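Local coordinates for protein nucleoside-diphosphate sugar epimerase (SulA family) (Corynebacterium glutamicum, PDB 3OH8) that probably acts as a Rossmann-fold, NAD(P)-dependent nucleoside-diphosphate-sugar epimerase of the SulA family, with its true substrate not established, at residues H7-P12 / E131-L136; R74-C79 / N89-H94; G201-V206 / S243-T248; Y258-G263 / G274-A279; V365-V370 / R428-G433. One frame throughout, in Å; residues are numbered along the deposited sequence.

Contact 1. Residues H7-P12 / E131-L136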
# COMPACT_ATOMS: atom_id res chain seq x y z
N HIS A 7 -20.75 4.63 4.02
CA HIS A 7 -20.35 3.25 3.74
C HIS A 7 -20.22 2.45 5.02
O HIS A 7 -19.82 2.97 6.06
CB HIS A 7 -19.03 3.21 2.93
CG HIS A 7 -17.86 3.84 3.63
ND1 HIS A 7 -16.75 3.12 4.01
CD2 HIS A 7 -17.62 5.12 3.99
CE1 HIS A 7 -15.87 3.93 4.58
NE2 HIS A 7 -16.38 5.15 4.57
N PHE A 8 -20.56 1.17 4.93
CA PHE A 8 -20.55 0.29 6.09
C PHE A 8 -19.23 -0.48 6.22
O PHE A 8 -18.72 -1.02 5.24
CB PHE A 8 -21.69 -0.72 5.97
CG PHE A 8 -21.72 -1.73 7.08
CD1 PHE A 8 -22.14 -1.36 8.36
CD2 PHE A 8 -21.36 -3.05 6.84
CE1 PHE A 8 -22.17 -2.29 9.39
CE2 PHE A 8 -21.39 -3.99 7.87
CZ PHE A 8 -21.79 -3.61 9.14
N ILE A 9 -18.70 -0.54 7.44
CA ILE A 9 -17.47 -1.27 7.72
C ILE A 9 -17.81 -2.36 8.72
O ILE A 9 -18.30 -2.06 9.81
CB ILE A 9 -16.42 -0.34 8.36
CG1 ILE A 9 -16.10 0.85 7.44
CG2 ILE A 9 -15.15 -1.11 8.70
CD1 ILE A 9 -15.40 0.47 6.16
N PRO A 10 -17.55 -3.63 8.35
CA PRO A 10 -17.98 -4.74 9.22
C PRO A 10 -17.04 -4.95 10.39
O PRO A 10 -16.59 -6.07 10.62
CB PRO A 10 -17.94 -5.95 8.28
CG PRO A 10 -16.80 -5.63 7.33
CD PRO A 10 -16.83 -4.11 7.16
N PHE A 11 -16.74 -3.88 11.12
CA PHE A 11 -15.90 -3.96 12.31
C PHE A 11 -16.45 -2.97 13.34
O PHE A 11 -17.06 -1.97 12.97
CB PHE A 11 -14.44 -3.65 11.97
CG PHE A 11 -13.80 -4.71 11.12
CD1 PHE A 11 -13.34 -5.88 11.69
CD2 PHE A 11 -13.71 -4.56 9.74
CE1 PHE A 11 -12.79 -6.87 10.92
CE2 PHE A 11 -13.15 -5.55 8.95
CZ PHE A 11 -12.69 -6.71 9.54
N PRO A 12 -16.24 -3.25 14.64
CA PRO A 12 -16.76 -2.42 15.74
C PRO A 12 -16.29 -0.97 15.63
O PRO A 12 -15.15 -0.73 15.26
CB PRO A 12 -16.15 -3.07 16.99
CG PRO A 12 -15.90 -4.49 16.58
CD PRO A 12 -15.49 -4.42 15.13
N GLU A 131 -10.55 -2.87 3.08
CA GLU A 131 -9.58 -3.91 2.76
C GLU A 131 -8.48 -3.96 3.81
O GLU A 131 -8.05 -5.04 4.21
CB GLU A 131 -9.01 -3.74 1.36
CG GLU A 131 -10.07 -3.89 0.28
CD GLU A 131 -10.74 -5.26 0.29
OE1 GLU A 131 -10.09 -6.26 0.68
OE2 GLU A 131 -11.93 -5.35 -0.10
N ASP A 132 -8.04 -2.80 4.28
CA ASP A 132 -7.02 -2.74 5.33
C ASP A 132 -7.46 -3.46 6.60
O ASP A 132 -6.70 -4.22 7.19
CB ASP A 132 -6.67 -1.30 5.67
CG ASP A 132 -5.46 -0.80 4.89
OD1 ASP A 132 -5.19 -1.37 3.81
OD2 ASP A 132 -4.79 0.14 5.36
N LEU A 133 -8.68 -3.17 7.05
CA LEU A 133 -9.19 -3.77 8.26
C LEU A 133 -9.40 -5.28 8.09
O LEU A 133 -9.09 -6.06 8.98
CB LEU A 133 -10.48 -3.08 8.69
CG LEU A 133 -10.29 -1.65 9.22
CD1 LEU A 133 -11.64 -0.98 9.38
CD2 LEU A 133 -9.51 -1.63 10.55
N LYS A 134 -9.94 -5.69 6.94
CA LYS A 134 -10.08 -7.13 6.67
C LYS A 134 -8.73 -7.83 6.70
O LYS A 134 -8.59 -8.93 7.26
CB LYS A 134 -10.80 -7.38 5.35
CG LYS A 134 -12.31 -7.17 5.44
CD LYS A 134 -13.00 -7.45 4.10
CE LYS A 134 -14.52 -7.37 4.27
NZ LYS A 134 -15.26 -7.36 2.97
N PHE A 135 -7.73 -7.19 6.09
CA PHE A 135 -6.39 -7.77 6.09
C PHE A 135 -5.89 -7.94 7.51
O PHE A 135 -5.33 -8.99 7.86
CB PHE A 135 -5.37 -6.90 5.34
CG PHE A 135 -3.94 -7.33 5.61
CD1 PHE A 135 -3.43 -8.46 4.98
CD2 PHE A 135 -3.16 -6.67 6.53
CE1 PHE A 135 -2.14 -8.90 5.26
CE2 PHE A 135 -1.87 -7.10 6.81
CZ PHE A 135 -1.36 -8.22 6.17
N LEU A 136 -6.03 -6.90 8.33
CA LEU A 136 -5.56 -7.00 9.71
C LEU A 136 -6.27 -8.13 10.45
O LEU A 136 -5.68 -8.82 11.27
CB LEU A 136 -5.74 -5.67 10.45
CG LEU A 136 -4.88 -4.51 9.93
CD1 LEU A 136 -5.40 -3.20 10.51
CD2 LEU A 136 -3.41 -4.70 10.26

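Contact 2. Residues R74-C79 / N89-H94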
# COMPACT_ATOMS: atom_id res chain seq x y z
N ARG A 74 -16.70 11.53 15.70
CA ARG A 74 -16.53 12.52 14.65
C ARG A 74 -15.21 13.25 14.73
O ARG A 74 -14.76 13.60 15.82
CB ARG A 74 -17.67 13.54 14.69
CG ARG A 74 -17.60 14.58 13.59
CD ARG A 74 -18.79 15.53 13.64
NE ARG A 74 -20.04 14.88 13.27
CZ ARG A 74 -21.20 15.51 13.15
NH1 ARG A 74 -21.27 16.82 13.37
NH2 ARG A 74 -22.30 14.84 12.81
N PHE A 75 -14.58 13.45 13.57
CA PHE A 75 -13.52 14.45 13.47
C PHE A 75 -13.66 15.20 12.16
O PHE A 75 -14.36 14.73 11.26
CB PHE A 75 -12.11 13.85 13.67
CG PHE A 75 -11.63 12.99 12.54
CD1 PHE A 75 -11.86 11.62 12.54
CD2 PHE A 75 -10.90 13.55 11.49
CE1 PHE A 75 -11.39 10.82 11.49
CE2 PHE A 75 -10.44 12.75 10.44
CZ PHE A 75 -10.68 11.39 10.44
N THR A 76 -13.06 16.37 12.05
CA THR A 76 -13.31 17.22 10.88
C THR A 76 -12.00 17.81 10.35
O THR A 76 -11.19 18.31 11.13
CB THR A 76 -14.29 18.38 11.24
OG1 THR A 76 -15.56 17.84 11.65
CG2 THR A 76 -14.51 19.30 10.05
N ASP A 77 -11.79 17.74 9.04
CA ASP A 77 -10.60 18.35 8.41
C ASP A 77 -11.00 19.67 7.78
O ASP A 77 -12.02 19.74 7.10
CB ASP A 77 -10.01 17.46 7.29
CG ASP A 77 -9.71 16.06 7.74
OD1 ASP A 77 -9.15 15.87 8.84
OD2 ASP A 77 -10.01 15.13 6.96
N VAL A 78 -10.18 20.71 7.95
CA VAL A 78 -10.49 21.99 7.33
C VAL A 78 -9.27 22.65 6.71
O VAL A 78 -8.16 22.50 7.21
CB VAL A 78 -11.16 22.98 8.33
CG1 VAL A 78 -12.42 22.36 8.93
CG2 VAL A 78 -10.20 23.39 9.42
N CYS A 79 -9.47 23.36 5.60
CA CYS A 79 -8.41 24.19 5.03
C CYS A 79 -8.82 25.66 4.92
O CYS A 79 -9.88 25.96 4.38
CB CYS A 79 -7.99 23.69 3.66
SG CYS A 79 -6.67 24.72 2.97
N ASN A 89 -11.10 26.15 0.81
CA ASN A 89 -12.44 26.22 1.37
C ASN A 89 -12.99 24.81 1.56
O ASN A 89 -14.16 24.53 1.33
CB ASN A 89 -13.35 27.04 0.46
CG ASN A 89 -14.37 27.85 1.24
OD1 ASN A 89 -14.10 28.99 1.64
ND2 ASN A 89 -15.54 27.27 1.46
N TRP A 90 -12.10 23.92 1.98
CA TRP A 90 -12.39 22.50 2.10
C TRP A 90 -12.78 22.17 3.53
O TRP A 90 -12.08 22.53 4.48
CB TRP A 90 -11.14 21.71 1.68
CG TRP A 90 -11.21 20.22 1.86
CD1 TRP A 90 -10.88 19.51 2.99
CD2 TRP A 90 -11.59 19.25 0.88
NE1 TRP A 90 -11.04 18.17 2.77
CE2 TRP A 90 -11.48 17.98 1.48
CE3 TRP A 90 -12.02 19.33 -0.45
CZ2 TRP A 90 -11.78 16.80 0.80
CZ3 TRP A 90 -12.33 18.16 -1.12
CH2 TRP A 90 -12.21 16.91 -0.49
N ARG A 91 -13.91 21.50 3.70
CA ARG A 91 -14.32 21.07 5.04
C ARG A 91 -14.85 19.63 4.99
O ARG A 91 -15.88 19.36 4.38
CB ARG A 91 -15.37 22.03 5.60
CG ARG A 91 -15.46 22.04 7.12
CD ARG A 91 -16.20 23.30 7.62
NE ARG A 91 -16.26 23.34 9.08
CZ ARG A 91 -17.24 22.79 9.79
NH1 ARG A 91 -18.24 22.17 9.17
NH2 ARG A 91 -17.22 22.87 11.11
N HIS A 92 -14.14 18.72 5.65
CA HIS A 92 -14.43 17.29 5.54
C HIS A 92 -14.82 16.74 6.90
O HIS A 92 -13.99 16.63 7.80
CB HIS A 92 -13.18 16.57 4.99
CG HIS A 92 -13.38 15.10 4.74
ND1 HIS A 92 -14.49 14.41 5.15
CD2 HIS A 92 -12.59 14.20 4.10
CE1 HIS A 92 -14.38 13.14 4.79
NE2 HIS A 92 -13.24 12.99 4.15
N VAL A 93 -16.10 16.42 7.07
CA VAL A 93 -16.58 15.83 8.31
C VAL A 93 -16.59 14.29 8.18
O VAL A 93 -17.14 13.75 7.22
CB VAL A 93 -18.00 16.32 8.68
CG1 VAL A 93 -18.48 15.63 9.95
CG2 VAL A 93 -18.03 17.84 8.83
N HIS A 94 -15.99 13.62 9.16
CA HIS A 94 -15.94 12.15 9.20
C HIS A 94 -16.79 11.71 10.38
O HIS A 94 -16.42 11.94 11.53
CB HIS A 94 -14.51 11.64 9.46
CG HIS A 94 -13.47 12.22 8.55
ND1 HIS A 94 -12.80 11.47 7.60
CD2 HIS A 94 -12.93 13.47 8.49
CE1 HIS A 94 -11.91 12.24 6.98
NE2 HIS A 94 -11.98 13.45 7.50

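Contact 3. Residues G201-V206 / S243-T248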
# COMPACT_ATOMS: atom_id res chain seq x y z
N GLY A 201 16.68 -3.27 19.48
CA GLY A 201 15.27 -3.06 19.76
C GLY A 201 14.33 -3.66 18.72
O GLY A 201 13.11 -3.69 18.92
N ALA A 202 14.86 -4.14 17.60
CA ALA A 202 13.99 -4.68 16.55
C ALA A 202 13.76 -6.18 16.68
O ALA A 202 14.69 -6.94 16.96
CB ALA A 202 14.54 -4.35 15.16
N ASP A 203 12.51 -6.59 16.49
CA ASP A 203 12.17 -8.00 16.41
C ASP A 203 12.38 -8.57 15.01
O ASP A 203 12.73 -9.74 14.84
CB ASP A 203 10.71 -8.21 16.85
CG ASP A 203 10.46 -7.71 18.25
OD1 ASP A 203 11.04 -8.28 19.20
OD2 ASP A 203 9.71 -6.72 18.40
N VAL A 204 12.16 -7.73 14.00
CA VAL A 204 12.25 -8.16 12.61
C VAL A 204 12.96 -7.11 11.78
O VAL A 204 12.77 -5.93 12.00
CB VAL A 204 10.84 -8.35 12.01
CG1 VAL A 204 10.92 -8.80 10.55
CG2 VAL A 204 10.03 -9.35 12.83
N LEU A 205 13.77 -7.55 10.82
CA LEU A 205 14.34 -6.63 9.84
C LEU A 205 13.65 -6.81 8.50
O LEU A 205 13.58 -7.93 7.99
CB LEU A 205 15.84 -6.87 9.66
CG LEU A 205 16.42 -6.11 8.46
CD1 LEU A 205 16.38 -4.58 8.67
CD2 LEU A 205 17.84 -6.60 8.12
N VAL A 206 13.16 -5.72 7.93
CA VAL A 206 12.68 -5.76 6.54
C VAL A 206 13.64 -4.97 5.65
O VAL A 206 13.82 -3.76 5.84
CB VAL A 206 11.24 -5.20 6.42
CG1 VAL A 206 10.78 -5.22 4.96
CG2 VAL A 206 10.32 -6.03 7.28
N SER A 243 22.23 -10.33 16.45
CA SER A 243 21.20 -9.83 17.36
C SER A 243 20.49 -10.98 18.07
O SER A 243 20.19 -12.00 17.45
CB SER A 243 20.19 -8.98 16.60
OG SER A 243 19.08 -8.64 17.42
N THR A 244 20.23 -10.83 19.36
CA THR A 244 19.47 -11.84 20.08
C THR A 244 17.97 -11.60 19.90
O THR A 244 17.19 -12.54 19.87
CB THR A 244 19.81 -11.86 21.58
OG1 THR A 244 20.00 -10.52 22.04
CG2 THR A 244 21.08 -12.66 21.81
N GLN A 245 17.59 -10.34 19.76
CA GLN A 245 16.18 -10.00 19.62
C GLN A 245 15.68 -10.15 18.18
O GLN A 245 14.52 -10.46 17.95
CB GLN A 245 15.89 -8.58 20.13
CG GLN A 245 14.39 -8.21 20.13
CD GLN A 245 14.13 -6.82 20.68
OE1 GLN A 245 15.04 -6.16 21.18
NE2 GLN A 245 12.88 -6.36 20.59
N CYS A 246 16.55 -9.92 17.20
CA CYS A 246 16.09 -9.99 15.81
C CYS A 246 15.98 -11.44 15.33
O CYS A 246 16.97 -12.14 15.09
CB CYS A 246 16.95 -9.14 14.86
SG CYS A 246 16.13 -8.75 13.26
N THR A 247 14.73 -11.84 15.17
CA THR A 247 14.35 -13.21 14.92
C THR A 247 14.24 -13.50 13.44
O THR A 247 14.24 -14.65 13.01
CB THR A 247 12.95 -13.41 15.54
OG1 THR A 247 13.08 -13.72 16.94
CG2 THR A 247 12.17 -14.49 14.85
N THR A 248 14.13 -12.44 12.64
CA THR A 248 13.62 -12.58 11.29
C THR A 248 14.19 -11.55 10.33
O THR A 248 14.28 -10.38 10.66
CB THR A 248 12.08 -12.43 11.31
OG1 THR A 248 11.53 -13.40 12.21
CG2 THR A 248 11.50 -12.64 9.93
O HOH W 1 17.82 -5.62 20.73
O HOH W 2 17.51 -6.59 17.26
O HOH W 3 12.04 -10.71 19.22

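Contact 4. Residues Y258-G263 / G274-A279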
# COMPACT_ATOMS: atom_id res chain seq x y z
N TYR A 258 14.10 -15.79 -11.89
CA TYR A 258 13.79 -16.85 -12.83
C TYR A 258 14.36 -16.56 -14.21
O TYR A 258 14.23 -17.36 -15.15
CB TYR A 258 12.27 -17.09 -12.91
CG TYR A 258 11.68 -17.42 -11.57
CD1 TYR A 258 11.97 -18.62 -10.95
CD2 TYR A 258 10.86 -16.51 -10.91
CE1 TYR A 258 11.45 -18.93 -9.70
CE2 TYR A 258 10.33 -16.80 -9.66
CZ TYR A 258 10.63 -18.00 -9.06
OH TYR A 258 10.12 -18.29 -7.84
N GLY A 259 15.00 -15.40 -14.33
CA GLY A 259 15.49 -14.95 -15.62
C GLY A 259 14.49 -14.00 -16.23
O GLY A 259 13.33 -13.94 -15.81
N HIS A 260 14.93 -13.24 -17.23
CA HIS A 260 14.07 -12.24 -17.84
C HIS A 260 13.01 -12.87 -18.74
O HIS A 260 11.95 -12.29 -18.96
CB HIS A 260 14.89 -11.17 -18.57
CG HIS A 260 15.36 -11.57 -19.93
ND1 HIS A 260 14.71 -11.20 -21.09
CD2 HIS A 260 16.43 -12.29 -20.33
CE1 HIS A 260 15.35 -11.68 -22.14
NE2 HIS A 260 16.40 -12.35 -21.70
N ASP A 261 13.28 -14.08 -19.23
CA ASP A 261 12.40 -14.67 -20.24
C ASP A 261 12.33 -16.20 -20.14
O ASP A 261 13.27 -16.88 -20.54
CB ASP A 261 12.88 -14.25 -21.62
CG ASP A 261 11.99 -14.76 -22.75
OD1 ASP A 261 11.00 -15.48 -22.48
OD2 ASP A 261 12.30 -14.42 -23.91
N ARG A 262 11.21 -16.72 -19.62
CA ARG A 262 10.99 -18.17 -19.52
C ARG A 262 9.82 -18.68 -20.37
O ARG A 262 9.35 -19.80 -20.20
CB ARG A 262 10.78 -18.61 -18.06
CG ARG A 262 12.01 -18.47 -17.15
CD ARG A 262 13.01 -19.61 -17.36
NE ARG A 262 12.73 -20.78 -16.53
CZ ARG A 262 13.21 -20.97 -15.30
NH1 ARG A 262 13.99 -20.06 -14.73
NH2 ARG A 262 12.90 -22.09 -14.64
N GLY A 263 9.35 -17.85 -21.30
CA GLY A 263 8.30 -18.28 -22.21
C GLY A 263 6.98 -18.56 -21.51
O GLY A 263 6.48 -17.74 -20.74
N GLY A 274 16.97 -18.53 -13.32
CA GLY A 274 17.15 -18.27 -14.73
C GLY A 274 18.59 -18.40 -15.22
O GLY A 274 19.47 -18.87 -14.49
N ASP A 275 18.82 -17.98 -16.46
CA ASP A 275 20.09 -18.29 -17.13
C ASP A 275 20.84 -17.05 -17.59
O ASP A 275 21.87 -17.14 -18.27
CB ASP A 275 19.85 -19.23 -18.31
CG ASP A 275 18.93 -18.63 -19.38
OD1 ASP A 275 18.73 -17.40 -19.40
OD2 ASP A 275 18.40 -19.40 -20.21
N ASP A 276 20.33 -15.88 -17.20
CA ASP A 276 20.89 -14.61 -17.63
C ASP A 276 21.54 -13.84 -16.48
O ASP A 276 21.62 -14.35 -15.36
CB ASP A 276 19.80 -13.76 -18.30
CG ASP A 276 18.56 -13.63 -17.44
OD1 ASP A 276 18.61 -13.99 -16.25
OD2 ASP A 276 17.52 -13.18 -17.97
N PHE A 277 22.00 -12.63 -16.75
CA PHE A 277 22.69 -11.86 -15.72
C PHE A 277 21.72 -11.42 -14.63
O PHE A 277 22.07 -11.38 -13.45
CB PHE A 277 23.38 -10.64 -16.31
CG PHE A 277 24.22 -9.88 -15.32
CD1 PHE A 277 25.37 -10.44 -14.79
CD2 PHE A 277 23.84 -8.61 -14.90
CE1 PHE A 277 26.15 -9.76 -13.87
CE2 PHE A 277 24.61 -7.92 -13.98
CZ PHE A 277 25.77 -8.50 -13.46
N LEU A 278 20.49 -11.10 -15.03
CA LEU A 278 19.46 -10.73 -14.07
C LEU A 278 19.30 -11.83 -13.03
O LEU A 278 19.29 -11.57 -11.81
CB LEU A 278 18.14 -10.47 -14.79
CG LEU A 278 16.90 -10.32 -13.91
CD1 LEU A 278 17.06 -9.12 -12.99
CD2 LEU A 278 15.64 -10.18 -14.77
N ALA A 279 19.16 -13.07 -13.50
CA ALA A 279 19.03 -14.22 -12.61
C ALA A 279 20.23 -14.34 -11.68
O ALA A 279 20.08 -14.68 -10.50
CB ALA A 279 18.85 -15.51 -13.41
O HOH W 4 15.95 -15.43 -19.52

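Contact 5. Residues V365-V370 / R428-G433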
# COMPACT_ATOMS: atom_id res chain seq x y z
N VAL A 365 3.35 -12.10 -6.39
CA VAL A 365 2.74 -11.77 -7.67
C VAL A 365 1.27 -12.12 -7.53
O VAL A 365 0.91 -13.01 -6.77
CB VAL A 365 3.34 -12.63 -8.82
CG1 VAL A 365 4.87 -12.42 -8.92
CG2 VAL A 365 3.01 -14.12 -8.61
N ALA A 366 0.42 -11.41 -8.25
CA ALA A 366 -0.99 -11.77 -8.28
C ALA A 366 -1.14 -13.15 -8.92
O ALA A 366 -0.30 -13.56 -9.71
CB ALA A 366 -1.80 -10.72 -9.06
N PRO A 367 -2.20 -13.89 -8.54
CA PRO A 367 -2.49 -15.22 -9.09
C PRO A 367 -2.58 -15.23 -10.62
O PRO A 367 -2.37 -16.28 -11.22
CB PRO A 367 -3.87 -15.56 -8.51
CG PRO A 367 -3.99 -14.73 -7.27
CD PRO A 367 -3.15 -13.49 -7.49
N ASN A 368 -2.87 -14.09 -11.24
CA ASN A 368 -3.16 -14.04 -12.68
C ASN A 368 -2.26 -13.13 -13.52
O ASN A 368 -2.64 -12.00 -13.84
CB ASN A 368 -4.63 -13.63 -12.90
CG ASN A 368 -5.61 -14.65 -12.36
OD1 ASN A 368 -5.60 -15.82 -12.75
ND2 ASN A 368 -6.45 -14.22 -11.44
N PRO A 369 -1.08 -13.63 -13.92
CA PRO A 369 -0.26 -12.85 -14.86
C PRO A 369 -0.99 -12.71 -16.20
O PRO A 369 -1.81 -13.57 -16.53
CB PRO A 369 1.02 -13.68 -15.00
CG PRO A 369 0.63 -15.08 -14.58
CD PRO A 369 -0.46 -14.92 -13.56
N VAL A 370 -0.73 -11.64 -16.95
CA VAL A 370 -1.43 -11.42 -18.22
C VAL A 370 -0.46 -11.19 -19.36
O VAL A 370 0.69 -10.83 -19.14
CB VAL A 370 -2.39 -10.19 -18.14
CG1 VAL A 370 -3.44 -10.40 -17.04
CG2 VAL A 370 -1.60 -8.93 -17.89
N ARG A 428 -6.12 -9.16 -2.31
CA ARG A 428 -7.06 -8.07 -2.49
C ARG A 428 -7.49 -7.96 -3.95
O ARG A 428 -8.66 -7.72 -4.24
CB ARG A 428 -6.43 -6.76 -2.05
CG ARG A 428 -6.12 -6.70 -0.56
CD ARG A 428 -5.79 -5.27 -0.13
NE ARG A 428 -5.17 -5.23 1.19
CZ ARG A 428 -5.12 -4.13 1.95
NH1 ARG A 428 -5.65 -3.01 1.49
NH2 ARG A 428 -4.54 -4.16 3.15
N TYR A 429 -6.53 -8.10 -4.86
CA TYR A 429 -6.81 -7.97 -6.29
C TYR A 429 -6.22 -9.14 -7.07
O TYR A 429 -5.01 -9.22 -7.29
CB TYR A 429 -6.29 -6.64 -6.80
CG TYR A 429 -6.79 -5.50 -5.96
CD1 TYR A 429 -8.10 -5.04 -6.10
CD2 TYR A 429 -5.98 -4.91 -5.00
CE1 TYR A 429 -8.58 -4.00 -5.30
CE2 TYR A 429 -6.44 -3.87 -4.20
CZ TYR A 429 -7.76 -3.43 -4.36
OH TYR A 429 -8.24 -2.42 -3.59
N THR A 430 -7.08 -10.06 -7.49
CA THR A 430 -6.63 -11.19 -8.28
C THR A 430 -6.58 -10.82 -9.77
O THR A 430 -5.86 -11.44 -10.55
CB THR A 430 -7.54 -12.42 -8.06
OG1 THR A 430 -8.90 -12.05 -8.31
CG2 THR A 430 -7.45 -12.92 -6.62
N ASP A 431 -7.36 -9.81 -10.16
CA ASP A 431 -7.46 -9.43 -11.56
C ASP A 431 -6.90 -8.03 -11.80
O ASP A 431 -7.23 -7.09 -11.08
CB ASP A 431 -8.91 -9.48 -12.04
CG ASP A 431 -9.61 -10.75 -11.61
OD1 ASP A 431 -9.03 -11.84 -11.82
OD2 ASP A 431 -10.74 -10.65 -11.07
N ILE A 432 -6.07 -7.90 -12.83
CA ILE A 432 -5.35 -6.66 -13.05
C ILE A 432 -6.27 -5.46 -13.32
O ILE A 432 -5.97 -4.34 -12.92
CB ILE A 432 -4.32 -6.80 -14.18
CG1 ILE A 432 -3.35 -5.62 -14.15
CG2 ILE A 432 -5.02 -6.95 -15.53
CD1 ILE A 432 -2.12 -5.82 -15.02
N GLY A 433 -7.39 -5.70 -14.00
CA GLY A 433 -8.40 -4.68 -14.20
C GLY A 433 -8.90 -4.12 -12.89
O GLY A 433 -9.03 -2.91 -12.74
O HOH W 5 -5.38 -10.50 -14.26

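Contact 1. Residues H7-P12 / E131-L136
F11 sets the rim atoms CE2 and CZ of its ring against helix backbone as much as against a side chain: CE2 lies 3.6 Å from L133 CB, and CZ is 3.7 Å from L133 O. F11 points toward helix 119-139, with CG anti to the carbonyl carbon (chi1 -68°), and the F11 and L133 side chains slide past each other in opposite directions. K134 CG reaches the edge of the ring, 4.0 Å from F11 CE2. L133 also sends CD1 to I9 CG2, 3.6 Å away, the two side chains crossing at about a right angle. P10, at the centre of an inverse gamma turn just after strand 3-9, sets its CG 4.2 Å from K134 CE. Helix 13-21 adds V16, which touches both I9 and F11, and W19, which touches L133. No hydrogen bond joins the two segments; the end of the strand therefore rests on the helix through apolar contact, partly buried, with the aliphatic part of K134 at its margin.

Contact 2. Residues R74-C79 / N89-H94
F75 pairs with H94 and D77 with H92 as antiparallel hydrogen-bonded pairs, while T76-V93 and V78-R91 are non-hydrogen-bonded pairs, the strand axes running 4.6 Å apart at 166°. H94 N donates to F75 O at 2.9 Å. On the face carrying F75, D77, H92 and H94, the imidazole of H94 is sandwiched: the F75 ring lies over one face in an offset stack (centroids 4.0 Å apart, planes at 15°), and H92 CE1 sits 3.4 Å above the opposite face. At the edge of the H94 ring, NE2 donates to D77 OD2 at 2.6 Å; the acceptor is close to the ring plane, but the bond reaches the carboxylate from 54° above its own plane. On the other face, with T76 and V93, V78 CG1 lies beside R91 CG, 3.6 Å away. D107 and R125 also touch H92 and H94. The H94 imidazole is gripped on both faces and bonded through its edge, which should restrict its rotation, and the carboxylate probably helps keep the proton on NE2.

Contact 3. Residues G201-V206 / S243-T248
T247 N donates to D203 O at 2.9 Å and L205 N to T248 O at 2.9 Å, the two backbone bonds across the contact. Among the side chains, Q245 has CG anti to its backbone N (chi1 -175°), and the chain, extended beyond CG, carries NE2 to D203 OD1, 3.0 Å away, in the amide's own plane but 55° above that of the carboxylate; OD2 of D203 takes T149 N. Three waters add bridges, joining G201 N to Q245 OE1, A202 O to S243 OG, and D203 OD1 to Q245 O. S243 OG also accepts from C246 N at 2.8 Å, an ST motif within the loop. Apolar contact is modest, with V204 CG1 3.9 Å from T248 CB and L205 CB 4.1 Å from C246 SG. The loop before T248 completes a beta-alpha-beta crossover from strand 204-207 through helix 222-242 into the parallel neighbour 248-254. L205 rests on L236 and V240 of that helix, V204 on I353 of helix 342-354, and strand 149-153 flanks 204-207.

Contact 4. Residues Y258-G263 / G274-A279
R262 brings its guanidinium obliquely to G274, NH1 3.6 Å from its CA, and the same NH1 donates to Y258 O at 2.7 Å; E265 pairs with NE of the group. The H260 ring turns an edge toward the D276 carboxylate, a placement that is doubtful, since the approach is too short and the ring is probably turned over. D276 faces the loop from the N-cap of helix 277-287. Its CG stands between the backbone N and the carbonyl carbon (chi1 51°), and OD1 caps the helix by accepting from A279 N at 3.0 Å. OD2 accepts from H260 N at 2.7 Å, although its place is less sure. G259 and G274 bring their CA atoms to 3.8 Å; a CB on G274 would collide with G259 CA and Y258 C, so this approach depends on glycine there. L278 CD2 packs 4.0 Å from H260 CB. One carboxylate thus caps the helix and probably also holds the loop, its negative charge probably stabilised by the helix N-terminus.

Contact 5. Residues V365-V370 / R428-G433
A loop-to-loop contact joins P367 and N368 to T430 and D431, where the loop between strands 360-364 and 370-371 of the Rossmann-type domain meets the DUF1731 segment leading into helix 432-440. A single direct hydrogen bond crosses it: N368 ND2 donates to T430 O at 3.0 Å, nearly straight at 165°. The acceptor lies in the plane of the N368 amide, whereas ND2 stands 53° out of the plane of the T430 carbonyl. N368 has CG anti to its carbonyl carbon (chi1 -65°); its amide lies beside the D431 side chain, the two pointing the same way, and ND2 is 3.5 Å from D431 OD1. A water bridges backbone to backbone, donating to N368 O and accepting from I432 N in the first turn of the helix, 3.0 Å away. D431 occupies the N-cap without a capping bond from its side chain.

Apolar contacts border the polar middle. P367 CG touches T430 CG2 at 4.0 Å, the side chains crossing at about a right angle, and V370 CG1 meets I432 CG2 at 4.1 Å. A366 CB faces the carbonyl O of Y429.

W339 of strand 336-341 packs on A366 and I432 and donates from NE1 to N368 O, while Y429 stacks on H438 of helix 432-440, so the contact lies between that helix and strand 336-341 of the mixed sheet.

In the fold
Contacts 1 and 2 belong to the N-terminal part, where both reach the seven-stranded antiparallel sheet; contact 2 closes within the stretch of chain that contact 1 brackets, their centres about 22 Å apart. Contacts 3, 4 and 5 follow in series. Contacts 3 and 4 lie wholly in the epimerase-like, Rossmann-type part, with about 32 Å between their centres, and contact 5 ties that part to the DUF1731 segment. Contacts 2 and 4 are the farthest apart, about 51 Å between centres, on opposite sides of the chain's centre. Contacts 1 and 5 meet directly: the salt bridge of D132 with R428 joins the N-terminal sheet and helix 119-139 to the C-terminal segment beside the Rossmann-type part.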